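Local coordinates for freshwater cyanophage protein (Microcystis phage Mic1, PDB 6L2W) that is of unknown function but is probably a structural protein of the phage, with a novel fold, forming a two-chain assembly, at residues B[75-78]-B[83-86]. Sequence-based numbering, arbitrary orientation.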
ATOM      1  N   TYR B  75       6.405   4.312   4.532  1.00 36.56           N
ATOM      2  CA  TYR B  75       5.888   4.274   3.179  1.00 40.53           C
ATOM      3  C   TYR B  75       5.964   5.667   2.561  1.00 38.33           C
ATOM      4  O   TYR B  75       5.694   6.654   3.210  1.00 38.22           O
ATOM      5  CB  TYR B  75       4.428   3.803   3.156  1.00 38.79           C
ATOM      6  CG  TYR B  75       4.173   2.521   3.904  1.00 35.94           C
ATOM      7  CD1 TYR B  75       3.875   2.522   5.252  1.00 40.19           C
ATOM      8  CD2 TYR B  75       4.284   1.300   3.277  1.00 39.41           C
ATOM      9  CE1 TYR B  75       3.646   1.343   5.947  1.00 40.89           C
ATOM     10  CE2 TYR B  75       4.057   0.113   3.953  1.00 38.53           C
ATOM     11  CZ  TYR B  75       3.728   0.128   5.294  1.00 40.78           C
ATOM     12  OH  TYR B  75       3.525  -1.051   5.967  1.00 42.52           O
ATOM     13  N   TRP B  76       6.284   5.682   1.279  1.00 39.45           N
ATOM     14  CA  TRP B  76       6.325   6.892   0.485  1.00 38.69           C
ATOM     15  C   TRP B  76       5.565   6.658  -0.817  1.00 39.06           C
ATOM     16  O   TRP B  76       5.940   5.794  -1.586  1.00 41.83           O
ATOM     17  CB  TRP B  76       7.775   7.290   0.182  1.00 35.00           C
ATOM     18  CG  TRP B  76       8.589   7.601   1.397  1.00 34.05           C
ATOM     19  CD1 TRP B  76       8.887   8.833   1.911  1.00 37.84           C
ATOM     20  CD2 TRP B  76       9.206   6.648   2.277  1.00 35.17           C
ATOM     21  NE1 TRP B  76       9.642   8.712   3.053  1.00 37.90           N
ATOM     22  CE2 TRP B  76       9.867   7.386   3.294  1.00 34.63           C
ATOM     23  CE3 TRP B  76       9.257   5.251   2.307  1.00 33.18           C
ATOM     24  CZ2 TRP B  76      10.590   6.775   4.313  1.00 31.48           C
ATOM     25  CZ3 TRP B  76       9.966   4.648   3.327  1.00 35.51           C
ATOM     26  CH2 TRP B  76      10.611   5.398   4.321  1.00 31.64           C
ATOM     27  N   TYR B  77       4.584   7.507  -1.080  1.00 39.28           N
ATOM     28  CA  TYR B  77       3.731   7.404  -2.237  1.00 38.73           C
ATOM     29  C   TYR B  77       4.098   8.449  -3.296  1.00 39.39           C
ATOM     30  O   TYR B  77       4.564   9.542  -2.982  1.00 43.08           O
ATOM     31  CB  TYR B  77       2.272   7.542  -1.798  1.00 40.40           C
ATOM     32  CG  TYR B  77       1.716   6.264  -1.226  1.00 40.74           C
ATOM     33  CD1 TYR B  77       1.810   5.977   0.125  1.00 40.22           C
ATOM     34  CD2 TYR B  77       1.147   5.315  -2.052  1.00 41.84           C
ATOM     35  CE1 TYR B  77       1.320   4.792   0.649  1.00 40.21           C
ATOM     36  CE2 TYR B  77       0.637   4.130  -1.540  1.00 45.01           C
ATOM     37  CZ  TYR B  77       0.739   3.862  -0.189  1.00 42.87           C
ATOM     38  OH  TYR B  77       0.238   2.687   0.295  1.00 52.25           O
ATOM     39  N   SER B  78       3.840   8.108  -4.528  1.00 36.04           N
ATOM     40  CA  SER B  78       4.027   9.079  -5.622  1.00 38.48           C
ATOM     41  C   SER B  78       2.817  10.010  -5.636  1.00 39.15           C
ATOM     42  O   SER B  78       1.772   9.622  -5.135  1.00 35.19           O
ATOM     43  CB  SER B  78       4.228   8.393  -6.930  1.00 39.25           C
ATOM     44  OG  SER B  78       3.082   7.687  -7.321  1.00 41.21           O
ATOM     45  N   TYR B  83       2.744   4.563  -7.687  1.00 33.23           N
ATOM     46  CA  TYR B  83       3.900   3.841  -7.138  1.00 34.78           C
ATOM     47  C   TYR B  83       3.995   4.105  -5.640  1.00 32.16           C
ATOM     48  O   TYR B  83       3.588   5.131  -5.159  1.00 33.30           O
ATOM     49  CB  TYR B  83       5.237   4.267  -7.767  1.00 34.15           C
ATOM     50  CG  TYR B  83       5.198   4.405  -9.261  1.00 33.17           C
ATOM     51  CD1 TYR B  83       5.258   3.291 -10.072  1.00 36.72           C
ATOM     52  CD2 TYR B  83       5.021   5.634  -9.855  1.00 35.36           C
ATOM     53  CE1 TYR B  83       5.158   3.389 -11.444  1.00 34.88           C
ATOM     54  CE2 TYR B  83       4.915   5.757 -11.230  1.00 35.05           C
ATOM     55  CZ  TYR B  83       4.961   4.628 -12.022  1.00 35.63           C
ATOM     56  OH  TYR B  83       4.823   4.717 -13.371  1.00 38.94           O
ATOM     57  N   HIS B  84       4.610   3.203  -4.919  1.00 35.33           N
ATOM     58  CA  HIS B  84       5.069   3.593  -3.612  1.00 35.96           C
ATOM     59  C   HIS B  84       6.308   2.795  -3.234  1.00 34.59           C
ATOM     60  O   HIS B  84       6.578   1.735  -3.806  1.00 36.15           O
ATOM     61  CB  HIS B  84       3.945   3.480  -2.580  1.00 36.89           C
ATOM     62  CG  HIS B  84       3.747   2.113  -2.038  1.00 37.41           C
ATOM     63  ND1 HIS B  84       3.066   1.160  -2.733  1.00 38.52           N
ATOM     64  CD2 HIS B  84       4.116   1.551  -0.862  1.00 39.85           C
ATOM     65  CE1 HIS B  84       2.996   0.056  -1.995  1.00 43.14           C
ATOM     66  NE2 HIS B  84       3.643   0.265  -0.845  1.00 36.10           N
ATOM     67  N   LEU B  85       7.049   3.362  -2.287  1.00 35.90           N
ATOM     68  CA  LEU B  85       8.233   2.742  -1.727  1.00 34.63           C
ATOM     69  C   LEU B  85       7.940   2.280  -0.294  1.00 33.57           C
ATOM     70  O   LEU B  85       7.176   2.904   0.444  1.00 32.74           O
ATOM     71  CB  LEU B  85       9.374   3.763  -1.751  1.00 36.73           C
ATOM     72  CG  LEU B  85      10.712   3.252  -1.229  1.00 39.37           C
ATOM     73  CD1 LEU B  85      11.371   2.345  -2.263  1.00 38.65           C
ATOM     74  CD2 LEU B  85      11.623   4.406  -0.861  1.00 40.37           C
ATOM     75  N   GLU B  86       8.605   1.215   0.111  1.00 35.79           N
ATOM     76  CA  GLU B  86       8.398   0.646   1.427  1.00 39.82           C
ATOM     77  C   GLU B  86       9.752   0.328   2.045  1.00 35.87           C
ATOM     78  O   GLU B  86      10.577  -0.273   1.415  1.00 36.39           O
ATOM     79  CB  GLU B  86       7.566  -0.640   1.336  1.00 43.46           C
ATOM     80  CG  GLU B  86       7.214  -1.261   2.690  1.00 50.04           C
ATOM     81  CD  GLU B  86       6.392  -2.554   2.623  1.00 58.94           C
ATOM     82  OE1 GLU B  86       5.915  -2.920   1.503  1.00 57.14           O
ATOM     83  OE2 GLU B  86       6.270  -3.222   3.675  1.00 55.18           O
TER
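Trp76 and Leu85 form the hydrogen-bonded pair of this antiparallel beta hairpin, each giving its N-H to the other's carbonyl: Trp76 N to Leu85 O at 3.0 Å and Leu85 N to Trp76 O at 2.8 Å. Toward the turn the pattern continues with Ser78 N on Tyr83 O, but the returning bond uses a side chain, Tyr83 N donating to Ser78 OG at 3.2 Å. Serine suits this end of the hairpin because its short hydroxyl, swung between its own N and carbonyl carbon (chi1 65°), stands in for a backbone acceptor while also bonding Asp80 of the connecting loop.

The face carrying Tyr75, Tyr77, His84 and Glu86 holds one ring stack and one ring-to-aliphatic contact. In the non-hydrogen-bonded pair of Tyr77 and His84, the two rings make an offset stack with centroids 4.7 Å apart and planes at 17°. His84 CB lies over a face of the phenol ring, 3.7 Å from its centroid, in a CH-pi contact. The imidazole also suits this place because it is flat yet polar: its ND1 is hydrogen-bonded to His9 NE2 of strand 2-12. Beside it, Tyr75 runs alongside Glu86, with CE2 3.7 Å from Glu86 CG; the extended glutamate places its carboxylate for a salt bridge with Arg74.

Apolar packing takes the other face, where Trp76 CE3 meets Leu85 CD2 at 4.0 Å. The broad indole reaches Ile99, Ile102 and Leu106 of helix 96-115, and Asn103 satisfies its NE1.

The chemistry thus divides the hairpin in two: the apolar face packs on helix 96-115 through Trp76, and Leu85 touches Val4 of strand 2-12, while Tyr77 and His84 pack on Tyr77 of the second subunit, whose His9 also meets the Tyr77 ring, consistent with a part in dimer assembly.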